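Side-chain contacts in B-agarase (Agarivorans gilvus, PDB 5Z6P), which belongs to glycoside hydrolase family 50 and has agarase activity, probably cleaving beta-galactosidic bonds in agar polysaccharides: residues A[59-63]-A[64-68]; A[115-118]-A[119-123]; A[153-156]-A[157-161]; A[193-196]-A[197-201]; A[685-688]-A[689-693]. All coordinates share one frame; numbering follows the deposited sequence.

Contact 1: A[59-63]-A[64-68]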
loop_
_atom_site.group_PDB
_atom_site.type_symbol
_atom_site.label_atom_id
_atom_site.label_comp_id
_atom_site.label_asym_id
_atom_site.label_seq_id
_atom_site.Cartn_x
_atom_site.Cartn_y
_atom_site.Cartn_z
ATOM N N ASN A 59 28.679 -0.082 17.998
ATOM C CA ASN A 59 29.874 -0.536 18.672
ATOM C C ASN A 59 30.349 -1.841 18.054
ATOM O O ASN A 59 29.574 -2.780 17.913
ATOM C CB ASN A 59 29.601 -0.695 20.172
ATOM C CG ASN A 59 30.870 -0.899 20.986
ATOM O OD1 ASN A 59 31.981 -0.667 20.507
ATOM N ND2 ASN A 59 30.706 -1.322 22.231
ATOM N N LEU A 60 31.613 -1.891 17.656
ATOM C CA LEU A 60 32.187 -3.115 17.149
ATOM C C LEU A 60 32.860 -3.886 18.284
ATOM O O LEU A 60 33.749 -3.370 18.949
ATOM C CB LEU A 60 33.183 -2.829 16.029
ATOM C CG LEU A 60 33.860 -4.086 15.481
ATOM C CD1 LEU A 60 32.868 -4.962 14.741
ATOM C CD2 LEU A 60 35.041 -3.733 14.601
ATOM N N ARG A 61 32.437 -5.131 18.485
ATOM C CA ARG A 61 32.810 -5.895 19.672
ATOM C C ARG A 61 32.669 -7.407 19.411
ATOM O O ARG A 61 31.611 -7.868 18.981
ATOM C CB ARG A 61 31.937 -5.428 20.847
ATOM C CG ARG A 61 32.139 -6.114 22.180
ATOM C CD ARG A 61 30.870 -5.930 23.028
ATOM N NE ARG A 61 31.043 -5.026 24.155
ATOM C CZ ARG A 61 30.057 -4.367 24.760
ATOM N NH1 ARG A 61 28.801 -4.468 24.330
ATOM N NH2 ARG A 61 30.338 -3.578 25.788
ATOM N N PHE A 62 33.749 -8.154 19.647
ATOM C CA PHE A 62 33.812 -9.597 19.407
ATOM C C PHE A 62 33.308 -9.982 18.012
ATOM O O PHE A 62 32.431 -10.827 17.869
ATOM C CB PHE A 62 33.023 -10.354 20.484
ATOM C CG PHE A 62 33.349 -11.829 20.562
ATOM C CD1 PHE A 62 34.654 -12.258 20.764
ATOM C CD2 PHE A 62 32.348 -12.787 20.438
ATOM C CE1 PHE A 62 34.954 -13.608 20.837
ATOM C CE2 PHE A 62 32.642 -14.139 20.515
ATOM C CZ PHE A 62 33.947 -14.551 20.712
ATOM N N GLU A 63 33.862 -9.336 16.993
ATOM C CA GLU A 63 33.529 -9.602 15.596
ATOM C C GLU A 63 32.050 -9.423 15.232
ATOM O O GLU A 63 31.619 -9.849 14.171
ATOM C CB GLU A 63 33.984 -11.011 15.214
ATOM C CG GLU A 63 35.336 -11.034 14.528
ATOM C CD GLU A 63 36.048 -12.358 14.691
ATOM O OE1 GLU A 63 35.375 -13.365 14.995
ATOM O OE2 GLU A 63 37.284 -12.387 14.524
ATOM N N CYS A 64 31.279 -8.792 16.104
ATOM C CA CYS A 64 29.910 -8.412 15.770
ATOM C C CYS A 64 29.779 -6.903 15.802
ATOM O O CYS A 64 30.285 -6.249 16.710
ATOM C CB CYS A 64 28.896 -9.038 16.735
ATOM S SG CYS A 64 28.409 -10.709 16.326
ATOM N N LEU A 65 29.105 -6.357 14.803
ATOM C CA LEU A 65 28.721 -4.957 14.829
ATOM C C LEU A 65 27.389 -4.807 15.576
ATOM O O LEU A 65 26.345 -5.235 15.091
ATOM C CB LEU A 65 28.625 -4.398 13.410
ATOM C CG LEU A 65 27.960 -3.037 13.201
ATOM C CD1 LEU A 65 28.619 -1.973 14.045
ATOM C CD2 LEU A 65 27.996 -2.653 11.730
ATOM N N GLU A 66 27.444 -4.212 16.763
ATOM C CA GLU A 66 26.255 -3.987 17.579
ATOM C C GLU A 66 25.629 -2.665 17.200
ATOM O O GLU A 66 26.278 -1.625 17.317
ATOM C CB GLU A 66 26.599 -3.988 19.083
ATOM C CG GLU A 66 27.392 -5.188 19.545
ATOM C CD GLU A 66 27.626 -5.223 21.057
ATOM O OE1 GLU A 66 27.112 -4.351 21.788
ATOM O OE2 GLU A 66 28.328 -6.141 21.512
ATOM N N ILE A 67 24.382 -2.684 16.746
ATOM C CA ILE A 67 23.717 -1.437 16.397
ATOM C C ILE A 67 22.417 -1.277 17.163
ATOM O O ILE A 67 21.642 -2.222 17.299
ATOM C CB ILE A 67 23.420 -1.315 14.870
ATOM C CG1 ILE A 67 22.666 -2.533 14.350
ATOM C CG2 ILE A 67 24.698 -1.110 14.069
ATOM C CD1 ILE A 67 22.100 -2.335 12.962
ATOM N N LYS A 68 22.223 -0.078 17.702
ATOM C CA LYS A 68 20.950 0.337 18.253
ATOM C C LYS A 68 20.362 1.417 17.353
ATOM O O LYS A 68 20.868 2.532 17.302
ATOM C CB LYS A 68 21.098 0.860 19.684
ATOM C CG LYS A 68 19.786 1.307 20.287
ATOM C CD LYS A 68 19.927 1.854 21.712
ATOM C CE LYS A 68 18.586 2.412 22.200
ATOM N NZ LYS A 68 18.625 2.870 23.614
#
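R61 and E66 leave the same face of the hairpin through different first torsions: CG of R61 stands opposite its backbone N (chi1 179°), while CG of E66 stands opposite its carbonyl carbon (chi1 -51°), which carries the carboxylate toward the arginine. The hairpin is a tight antiparallel one closed by a type I' turn from R61 to C64, with F62 and E63 at its tip. Two backbone pairs give the register: E66 N binds N59 O at 2.8 Å, and R61 N binds C64 O at 3.0 Å; each bond has its reciprocal partner.

The salt bridge lies diagonally across the strands. NH1 of R61 meets OE1 of E66 at 3.1 Å and OE2 of E66 at 3.3 Å, both weak as hydrogen bonds, the first because it is strongly bent. Guanidinium and carboxylate planes are turned 51° apart, and NH1 alone meets both oxygens rather than two nitrogens pairing with them. The arginine chain bends at chi3, and its CD comes within 3.0 Å of E66 OE2. Above the guanidinium, N59 ND2 sits over the centre of one face, 4.0 Å from the plane.

L60 and L65, a non-hydrogen-bonded pair, project from the other face, where F42 and L47 pack against both. Within the turn, E63 OE2 is hydrogen-bonded to S43 OG. The leucines themselves meet loosely, with L60 CD1 and L65 CB 4.5 Å apart; CD1 of L60 comes closer to the backbone, 3.5 Å from C64 O.

Contact 2: A[115-118]-A[119-123]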
loop_
_atom_site.group_PDB
_atom_site.type_symbol
_atom_site.label_atom_id
_atom_site.label_comp_id
_atom_site.label_asym_id
_atom_site.label_seq_id
_atom_site.Cartn_x
_atom_site.Cartn_y
_atom_site.Cartn_z
ATOM N N ILE A 115 20.867 -0.808 -2.333
ATOM C CA ILE A 115 22.165 -0.833 -2.983
ATOM C C ILE A 115 22.171 0.109 -4.187
ATOM O O ILE A 115 21.333 -0.006 -5.081
ATOM C CB ILE A 115 22.513 -2.255 -3.390
ATOM C CG1 ILE A 115 22.347 -3.165 -2.169
ATOM C CG2 ILE A 115 23.904 -2.315 -3.953
ATOM C CD1 ILE A 115 22.507 -4.613 -2.437
ATOM N N PHE A 116 23.105 1.058 -4.186
ATOM C CA PHE A 116 23.150 2.130 -5.176
ATOM C C PHE A 116 24.333 1.967 -6.115
ATOM O O PHE A 116 25.421 1.624 -5.674
ATOM C CB PHE A 116 23.247 3.499 -4.486
ATOM C CG PHE A 116 22.111 3.805 -3.553
ATOM C CD1 PHE A 116 22.117 3.331 -2.253
ATOM C CD2 PHE A 116 21.048 4.581 -3.970
ATOM C CE1 PHE A 116 21.079 3.611 -1.388
ATOM C CE2 PHE A 116 20.002 4.867 -3.106
ATOM C CZ PHE A 116 20.023 4.381 -1.814
ATOM N N ASP A 117 24.141 2.219 -7.406
ATOM C CA ASP A 117 25.288 2.217 -8.307
ATOM C C ASP A 117 25.729 3.646 -8.625
ATOM O O ASP A 117 25.067 4.600 -8.241
ATOM C CB ASP A 117 24.996 1.410 -9.590
ATOM C CG ASP A 117 24.002 2.085 -10.539
ATOM O OD1 ASP A 117 23.612 3.256 -10.342
ATOM O OD2 ASP A 117 23.613 1.412 -11.518
ATOM N N HIS A 118 26.852 3.776 -9.320
ATOM C CA HIS A 118 27.407 5.079 -9.674
ATOM C C HIS A 118 26.444 5.951 -10.468
ATOM O O HIS A 118 26.515 7.170 -10.402
ATOM C CB HIS A 118 28.698 4.906 -10.474
ATOM C CG HIS A 118 29.419 6.192 -10.737
ATOM N ND1 HIS A 118 29.058 7.055 -11.749
ATOM C CD2 HIS A 118 30.474 6.767 -10.111
ATOM C CE1 HIS A 118 29.861 8.104 -11.738
ATOM N NE2 HIS A 118 30.728 7.955 -10.754
ATOM N N GLN A 119 25.552 5.330 -11.230
ATOM C CA GLN A 119 24.604 6.089 -12.039
ATOM C C GLN A 119 23.562 6.743 -11.147
ATOM O O GLN A 119 23.043 7.811 -11.453
ATOM C CB GLN A 119 23.926 5.188 -13.076
ATOM C CG GLN A 119 24.883 4.538 -14.063
ATOM C CD GLN A 119 25.567 5.544 -14.974
ATOM O OE1 GLN A 119 24.950 6.506 -15.439
ATOM N NE2 GLN A 119 26.853 5.322 -15.235
ATOM N N GLY A 120 23.260 6.092 -10.036
ATOM C CA GLY A 120 22.277 6.616 -9.116
ATOM C C GLY A 120 21.108 5.684 -8.862
ATOM O O GLY A 120 20.449 5.805 -7.837
ATOM N N GLN A 121 20.847 4.753 -9.778
ATOM C CA GLN A 121 19.720 3.849 -9.592
ATOM C C GLN A 121 19.971 2.893 -8.440
ATOM O O GLN A 121 21.114 2.655 -8.036
ATOM C CB GLN A 121 19.407 3.073 -10.868
ATOM C CG GLN A 121 20.489 2.172 -11.352
ATOM C CD GLN A 121 20.628 2.266 -12.849
ATOM O OE1 GLN A 121 20.313 3.300 -13.436
ATOM N NE2 GLN A 121 21.092 1.189 -13.479
ATOM N N MET A 122 18.878 2.348 -7.924
ATOM C CA MET A 122 18.874 1.713 -6.622
ATOM C C MET A 122 18.203 0.365 -6.646
ATOM O O MET A 122 17.067 0.234 -7.064
ATOM C CB MET A 122 18.170 2.613 -5.613
ATOM C CG MET A 122 17.844 1.947 -4.298
ATOM S SD MET A 122 16.702 2.945 -3.345
ATOM C CE MET A 122 15.150 2.678 -4.203
ATOM N N HIS A 123 18.918 -0.645 -6.187
ATOM C CA HIS A 123 18.314 -1.935 -5.964
ATOM C C HIS A 123 17.871 -2.024 -4.501
ATOM O O HIS A 123 18.701 -2.073 -3.600
ATOM C CB HIS A 123 19.305 -3.033 -6.313
ATOM C CG HIS A 123 18.797 -4.411 -6.049
ATOM N ND1 HIS A 123 18.112 -5.142 -6.989
ATOM C CD2 HIS A 123 18.872 -5.190 -4.946
ATOM C CE1 HIS A 123 17.792 -6.318 -6.481
ATOM N NE2 HIS A 123 18.239 -6.371 -5.242
#
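OD1 of D117 takes the backbone N-H of G120 at 2.9 Å, met nearly head-on to its C-O bond, and Q119 N also lies 3.0 Å from OD1. The same G120 N-H is shared with the backbone, reaching D117 O at 3.0 Å from well above the carbonyl plane. Chi1 of D117 (71°) turns the carboxylate inward over the turn; its other oxygen, OD2, binds D181 N. Q121 lies across this carboxylate, its CG 3.2 Å from D117 OD2, with amide and carboxylate planes 39° apart.

On one face of the strands, F116 and M122 form a non-hydrogen-bonded pair and run side by side in the same direction. CG of M122 sits over the F116 ring, offset toward its rim and 4.2 Å from the centroid, a CH-pi contact. M122 SD approaches obliquely, 4.6 Å from that centroid, adding a Met-aromatic contact. I115 and H123 occupy the other face, both packed on V139; H123 N binds I115 O at 2.7 Å.

D117 N bonds to Q121 O at 3.1 Å while G120, at positive phi (122°), gives its N-H to D117 O: the signature of a beta hairpin closed by a type I turn with a G1 beta bulge.

Contact 3: A[153-156]-A[157-161]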
loop_
_atom_site.group_PDB
_atom_site.type_symbol
_atom_site.label_atom_id
_atom_site.label_comp_id
_atom_site.label_asym_id
_atom_site.label_seq_id
_atom_site.Cartn_x
_atom_site.Cartn_y
_atom_site.Cartn_z
ATOM N N TYR A 153 10.223 -12.395 -6.379
ATOM C CA TYR A 153 8.813 -12.772 -6.477
ATOM C C TYR A 153 7.916 -11.550 -6.722
ATOM O O TYR A 153 6.747 -11.522 -6.326
ATOM C CB TYR A 153 8.351 -13.494 -5.215
ATOM C CG TYR A 153 8.929 -14.871 -5.015
ATOM C CD1 TYR A 153 8.297 -15.993 -5.535
ATOM C CD2 TYR A 153 10.091 -15.056 -4.287
ATOM C CE1 TYR A 153 8.818 -17.258 -5.342
ATOM C CE2 TYR A 153 10.617 -16.313 -4.085
ATOM C CZ TYR A 153 9.978 -17.411 -4.617
ATOM O OH TYR A 153 10.505 -18.667 -4.424
ATOM N N ALA A 154 8.456 -10.540 -7.382
ATOM C CA ALA A 154 7.720 -9.297 -7.532
ATOM C C ALA A 154 7.471 -8.953 -8.985
ATOM O O ALA A 154 7.255 -7.799 -9.311
ATOM C CB ALA A 154 8.470 -8.159 -6.846
ATOM N N SER A 155 7.509 -9.950 -9.865
ATOM C CA SER A 155 7.370 -9.685 -11.287
ATOM C C SER A 155 6.201 -10.431 -11.916
ATOM O O SER A 155 6.100 -10.501 -13.131
ATOM C CB SER A 155 8.657 -10.059 -12.023
ATOM O OG SER A 155 9.749 -9.306 -11.544
ATOM N N GLY A 156 5.315 -10.978 -11.095
ATOM C CA GLY A 156 4.199 -11.739 -11.619
ATOM C C GLY A 156 4.716 -12.992 -12.294
ATOM O O GLY A 156 5.540 -13.695 -11.733
ATOM N N LEU A 157 4.260 -13.258 -13.510
ATOM C CA LEU A 157 4.662 -14.484 -14.186
ATOM C C LEU A 157 6.087 -14.440 -14.730
ATOM O O LEU A 157 6.607 -15.453 -15.197
ATOM C CB LEU A 157 3.689 -14.810 -15.311
ATOM C CG LEU A 157 2.491 -15.603 -14.798
ATOM C CD1 LEU A 157 1.365 -14.631 -14.473
ATOM C CD2 LEU A 157 2.066 -16.644 -15.805
ATOM N N ARG A 158 6.731 -13.284 -14.663
ATOM C CA ARG A 158 8.131 -13.206 -15.068
ATOM C C ARG A 158 9.076 -13.219 -13.853
ATOM O O ARG A 158 10.246 -12.896 -13.969
ATOM C CB ARG A 158 8.374 -11.963 -15.924
ATOM C CG ARG A 158 7.720 -12.039 -17.291
ATOM C CD ARG A 158 8.326 -11.035 -18.248
ATOM N NE ARG A 158 9.782 -11.128 -18.266
ATOM C CZ ARG A 158 10.561 -10.540 -19.167
ATOM N NH1 ARG A 158 10.021 -9.810 -20.135
ATOM N NH2 ARG A 158 11.877 -10.682 -19.101
ATOM N N SER A 159 8.559 -13.593 -12.693
ATOM C CA SER A 159 9.407 -13.794 -11.534
ATOM C C SER A 159 10.386 -14.944 -11.774
ATOM O O SER A 159 10.099 -15.882 -12.516
ATOM C CB SER A 159 8.564 -14.075 -10.290
ATOM O OG SER A 159 7.743 -12.976 -9.962
ATOM N N ASN A 160 11.555 -14.855 -11.157
ATOM C CA ASN A 160 12.451 -15.991 -11.076
ATOM C C ASN A 160 12.604 -16.317 -9.603
ATOM O O ASN A 160 13.284 -15.607 -8.887
ATOM C CB ASN A 160 13.814 -15.698 -11.710
ATOM C CG ASN A 160 13.722 -14.795 -12.926
ATOM O OD1 ASN A 160 13.410 -15.243 -14.031
ATOM N ND2 ASN A 160 14.029 -13.520 -12.733
ATOM N N PRO A 161 11.954 -17.386 -9.140
ATOM C CA PRO A 161 11.875 -17.641 -7.701
ATOM C C PRO A 161 13.235 -17.706 -7.011
ATOM O O PRO A 161 14.162 -18.321 -7.523
ATOM C CB PRO A 161 11.159 -18.994 -7.627
ATOM C CG PRO A 161 11.335 -19.594 -8.949
ATOM C CD PRO A 161 11.303 -18.453 -9.909
HETATM O O HOH W 1 5.382 -13.658 -8.267
HETATM O O HOH W 2 12.084 -11.146 -12.944
#
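Y153 and P161 cross at about a right angle, the proline lying over one face of the phenol ring. CA of P161 stands 4.0 Å from the centroid of the Y153 ring, 28° off the normal, which fits a CH-pi contact. The overlap is shifted to the hydroxyl end, since P161 CB is only 3.3 Å from Y153 OH. That hydroxyl is bonded to the O of C162, whose disulfide with C151 brackets the loop; the ring also stacks with F679.

S159 holds its OG beside its own backbone N (chi1 -63°), from where it reaches back to S155 and G156. It accepts the N-H of S155 at 3.0 Å and donates to G156 O at 2.9 Å. S159 N reaches this same carbonyl from the same face of its plane, at 3.2 Å. A second backbone bond, R158 N to S155 O, is also 3.2 Å long, so two turns overlap. Their backbone angles match type II' for 155-158, with G156 at phi 66°, followed by type I for 156-159.

The S155 and S159 side chains are not bonded to each other. Each meets its own water: one donates to S159 OG at 3.0 Å, while the other spans S155 OG and R158 O; S155 OG is also hydrogen-bonded to N152 OD1. With one proton given and two accepted, S159 OG works as a polar hub that holds the bend, whereas the Y153-P161 part rests on apolar and CH-pi contact.

Contact 4: A[193-196]-A[197-201]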
loop_
_atom_site.group_PDB
_atom_site.type_symbol
_atom_site.label_atom_id
_atom_site.label_comp_id
_atom_site.label_asym_id
_atom_site.label_seq_id
_atom_site.Cartn_x
_atom_site.Cartn_y
_atom_site.Cartn_z
ATOM N N HIS A 193 13.278 2.148 9.234
ATOM C CA HIS A 193 12.492 3.371 9.245
ATOM C C HIS A 193 11.011 3.114 9.443
ATOM O O HIS A 193 10.544 1.991 9.314
ATOM C CB HIS A 193 12.724 4.166 7.952
ATOM C CG HIS A 193 11.975 3.642 6.770
ATOM N ND1 HIS A 193 12.461 2.628 5.974
ATOM C CD2 HIS A 193 10.777 3.992 6.246
ATOM C CE1 HIS A 193 11.592 2.376 5.009
ATOM N NE2 HIS A 193 10.563 3.194 5.148
ATOM N N GLY A 194 10.291 4.171 9.794
ATOM C CA GLY A 194 8.862 4.109 10.008
ATOM C C GLY A 194 8.464 3.194 11.156
ATOM O O GLY A 194 7.376 2.626 11.163
ATOM N N SER A 195 9.347 3.043 12.128
ATOM C CA SER A 195 9.096 2.096 13.196
ATOM C C SER A 195 8.535 2.775 14.443
ATOM O O SER A 195 8.765 3.957 14.657
ATOM C CB SER A 195 10.375 1.352 13.543
ATOM O OG SER A 195 10.092 0.274 14.401
ATOM N N LEU A 196 7.800 2.023 15.262
ATOM C CA LEU A 196 7.301 2.560 16.528
ATOM C C LEU A 196 8.238 2.226 17.684
ATOM O O LEU A 196 7.999 2.618 18.828
ATOM C CB LEU A 196 5.910 2.024 16.840
ATOM C CG LEU A 196 4.787 2.423 15.887
ATOM C CD1 LEU A 196 3.521 1.850 16.430
ATOM C CD2 LEU A 196 4.690 3.937 15.770
ATOM N N LEU A 197 9.311 1.508 17.374
ATOM C CA LEU A 197 10.189 0.974 18.399
ATOM C C LEU A 197 11.641 1.137 18.013
ATOM O O LEU A 197 11.955 1.293 16.845
ATOM C CB LEU A 197 9.881 -0.504 18.639
ATOM C CG LEU A 197 8.439 -0.872 18.978
ATOM C CD1 LEU A 197 8.256 -2.377 18.929
ATOM C CD2 LEU A 197 8.065 -0.327 20.340
ATOM N N ASP A 198 12.524 1.110 19.005
ATOM C CA ASP A 198 13.951 1.017 18.752
ATOM C C ASP A 198 14.277 -0.415 18.363
ATOM O O ASP A 198 13.471 -1.302 18.569
ATOM C CB ASP A 198 14.753 1.445 19.982
ATOM C CG ASP A 198 14.701 2.950 20.215
ATOM O OD1 ASP A 198 14.427 3.711 19.253
ATOM O OD2 ASP A 198 14.948 3.372 21.357
ATOM N N HIS A 199 15.450 -0.649 17.803
ATOM C CA HIS A 199 15.854 -2.018 17.508
ATOM C C HIS A 199 17.324 -2.242 17.844
ATOM O O HIS A 199 18.164 -1.385 17.601
ATOM C CB HIS A 199 15.583 -2.360 16.031
ATOM C CG HIS A 199 14.171 -2.107 15.602
ATOM N ND1 HIS A 199 13.205 -3.094 15.579
ATOM C CD2 HIS A 199 13.556 -0.973 15.191
ATOM C CE1 HIS A 199 12.060 -2.574 15.176
ATOM N NE2 HIS A 199 12.245 -1.288 14.935
ATOM N N HIS A 200 17.619 -3.403 18.418
ATOM C CA HIS A 200 18.983 -3.761 18.784
ATOM C C HIS A 200 19.445 -4.970 17.977
ATOM O O HIS A 200 18.980 -6.070 18.216
ATOM C CB HIS A 200 19.083 -4.078 20.282
ATOM C CG HIS A 200 18.641 -2.961 21.180
ATOM N ND1 HIS A 200 17.333 -2.532 21.257
ATOM C CD2 HIS A 200 19.336 -2.190 22.047
ATOM C CE1 HIS A 200 17.245 -1.547 22.130
ATOM N NE2 HIS A 200 18.448 -1.325 22.629
ATOM N N LEU A 201 20.369 -4.777 17.041
ATOM C CA LEU A 201 20.807 -5.880 16.197
ATOM C C LEU A 201 22.294 -6.212 16.344
ATOM O O LEU A 201 23.106 -5.381 16.748
ATOM C CB LEU A 201 20.517 -5.575 14.720
ATOM C CG LEU A 201 19.093 -5.198 14.313
ATOM C CD1 LEU A 201 19.061 -4.761 12.881
ATOM C CD2 LEU A 201 18.159 -6.361 14.494
#
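L197, L196 and S195 carry most of this contact, a bend whose serine hydroxyl gathers polar partners while the two leucines both pack on R698 of helix 689-704. S195 holds its OG opposite its own backbone N (chi1 -169°), which directs the hydroxyl across the bend to H199. NE2 of H199 donates to S195 OG at 2.7 Å, and the oxygen lies just 7° out of the imidazole plane, so the ring meets it edge-on. S195 CB follows at the same edge, 3.5 Å from H199 NE2.

L197 N also points at S195 OG, a weak bond of 3.3 Å but nearly straight (163°). Closing from residue i to i+2, it makes an ST turn in the loop that joins strand 185-193 to strand 199-210 of the carbohydrate-binding-module-like region. The serine hydroxyl has a further partner in E647 OE1, a carboxylate, consistent with OG donating there while it accepts from H199 and L197. The H199 ring itself meets that of H107 at a steep angle.

L196 and L197 touch each other lightly, L196 CB and L197 CG being 4.4 Å apart. L196 also reaches T702 on the same helix. L197 is packed more closely on the preceding peptide: its CD2 lies 3.3 Å from L196 O, and its CG 3.4 Å from L196 C.

Contact 5: A[685-688]-A[689-693]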
loop_
_atom_site.group_PDB
_atom_site.type_symbol
_atom_site.label_atom_id
_atom_site.label_comp_id
_atom_site.label_asym_id
_atom_site.label_seq_id
_atom_site.Cartn_x
_atom_site.Cartn_y
_atom_site.Cartn_z
ATOM N N THR A 685 6.381 -5.674 7.644
ATOM C CA THR A 685 6.471 -7.103 7.913
ATOM C C THR A 685 6.686 -7.494 9.378
ATOM O O THR A 685 7.264 -6.751 10.167
ATOM C CB THR A 685 7.595 -7.743 7.066
ATOM O OG1 THR A 685 8.871 -7.271 7.506
ATOM C CG2 THR A 685 7.427 -7.397 5.615
ATOM N N ALA A 686 6.190 -8.683 9.713
ATOM C CA ALA A 686 6.303 -9.282 11.038
ATOM C C ALA A 686 7.001 -10.640 10.904
ATOM O O ALA A 686 7.106 -11.156 9.800
ATOM C CB ALA A 686 4.936 -9.442 11.661
ATOM N N CYS A 687 7.456 -11.225 12.015
ATOM C CA CYS A 687 8.175 -12.493 11.943
ATOM C C CYS A 687 7.228 -13.684 12.012
ATOM O O CYS A 687 7.613 -14.807 11.726
ATOM C CB CYS A 687 9.224 -12.609 13.063
ATOM S SG CYS A 687 8.540 -12.710 14.704
ATOM N N SER A 688 5.981 -13.437 12.368
ATOM C CA SER A 688 5.055 -14.530 12.608
ATOM C C SER A 688 3.634 -14.011 12.562
ATOM O O SER A 688 3.431 -12.808 12.669
ATOM C CB SER A 688 5.318 -15.139 13.971
ATOM O OG SER A 688 4.829 -14.253 14.958
ATOM N N GLN A 689 2.662 -14.917 12.458
ATOM C CA GLN A 689 1.250 -14.548 12.544
ATOM C C GLN A 689 0.943 -13.841 13.860
ATOM O O GLN A 689 0.162 -12.899 13.907
ATOM C CB GLN A 689 0.343 -15.773 12.391
ATOM C CG GLN A 689 0.353 -16.405 10.982
ATOM C CD GLN A 689 0.163 -15.354 9.899
ATOM O OE1 GLN A 689 -0.815 -14.598 9.906
ATOM N NE2 GLN A 689 1.120 -15.273 8.994
ATOM N N GLN A 690 1.550 -14.310 14.938
ATOM C CA GLN A 690 1.298 -13.704 16.236
ATOM C C GLN A 690 1.747 -12.244 16.234
ATOM O O GLN A 690 1.052 -11.380 16.754
ATOM C CB GLN A 690 1.998 -14.482 17.352
ATOM C CG GLN A 690 1.672 -13.983 18.739
ATOM C CD GLN A 690 2.530 -14.629 19.818
ATOM O OE1 GLN A 690 3.484 -15.331 19.525
ATOM N NE2 GLN A 690 2.182 -14.386 21.076
ATOM N N GLU A 691 2.902 -11.976 15.639
ATOM C CA GLU A 691 3.420 -10.624 15.624
ATOM C C GLU A 691 2.617 -9.699 14.693
ATOM O O GLU A 691 2.601 -8.488 14.891
ATOM C CB GLU A 691 4.891 -10.608 15.239
ATOM C CG GLU A 691 5.502 -9.216 15.456
ATOM C CD GLU A 691 7.015 -9.181 15.374
ATOM O OE1 GLU A 691 7.591 -9.481 14.303
ATOM O OE2 GLU A 691 7.621 -8.826 16.394
ATOM N N ARG A 692 1.961 -10.276 13.690
ATOM C CA ARG A 692 1.089 -9.510 12.809
ATOM C C ARG A 692 0.004 -8.802 13.610
ATOM O O ARG A 692 -0.252 -7.612 13.425
ATOM C CB ARG A 692 0.441 -10.411 11.763
ATOM C CG ARG A 692 1.345 -10.852 10.619
ATOM C CD ARG A 692 0.530 -11.623 9.565
ATOM N NE ARG A 692 -0.432 -10.744 8.900
ATOM C CZ ARG A 692 -1.613 -11.120 8.424
ATOM N NH1 ARG A 692 -2.023 -12.387 8.540
ATOM N NH2 ARG A 692 -2.400 -10.217 7.842
ATOM N N GLY A 693 -0.646 -9.573 14.473
ATOM C CA GLY A 693 -1.666 -9.073 15.360
ATOM C C GLY A 693 -1.094 -8.037 16.324
ATOM O O GLY A 693 -1.694 -6.994 16.513
#
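E691 and C687 meet on the tight side of this helix start, where the glutamate reaches to the incoming loop. CG of E691 stands opposite its backbone N (chi1 -170°) and the chain then runs extended, bringing OE1 to the backbone N of C687 at 2.9 Å. The N-H arrives on the anti side of the carboxylate, 20° out of its plane. S108 OG binds the same OE1, so this buried oxygen is gripped from two parts of the chain. A686 packs alongside: its CB lies 3.8 Å from E691 CG and 4.0 Å from R692 CG.

R692 is buried as well. Its NH1 donates to Q689 OE1 at 2.9 Å, on a lone pair and nearly in the guanidinium plane, a bond between residues one helical turn apart. F671 O, G735 O and Y714 OH take further guanidinium N-H groups, and Y744 adds a cation-pi contact; Q689 NE2 in turn binds D675. The guanidinium is thus fixed in rotation.

Q690 marks the loose side. Its extended, exposed chain leads away from the loop, and only its CB comes near, 3.7 Å from S688 OG.

Between the two sides, S688 OG accepts E691 N at 3.1 Å, and S688 O begins the helical bonding by taking R692 N at 3.1 Å. The E691 carboxylate is bonded to C687 N rather than to S688 N, so the serine provides an N-cap for helix 689-704 without a reciprocal capping box.

Overall arrangement
Contacts 1 to 4 follow one another within the carbohydrate-binding-module-like region, while contact 5 begins a helix much later in the chain. Contacts 1 and 4 touch, their centres 17 Å apart: strands 64-69 and 199-210 are neighbours, with I67 O and L201 N 2.9 Å apart in a probable hydrogen bond. Contact 5 lies about 15 Å from contact 4 between centres, and the helix it begins is the one on which the leucines of contact 4 pack. Contact 2 touches none of the others, its nearest atoms about 10 Å from contacts 3 and 4. Contacts 1 and 3 are farthest apart, 36 Å between centres. The loop of contact 3 reaches F679 and N731, so contacts 3 and 4 both face later parts of the chain.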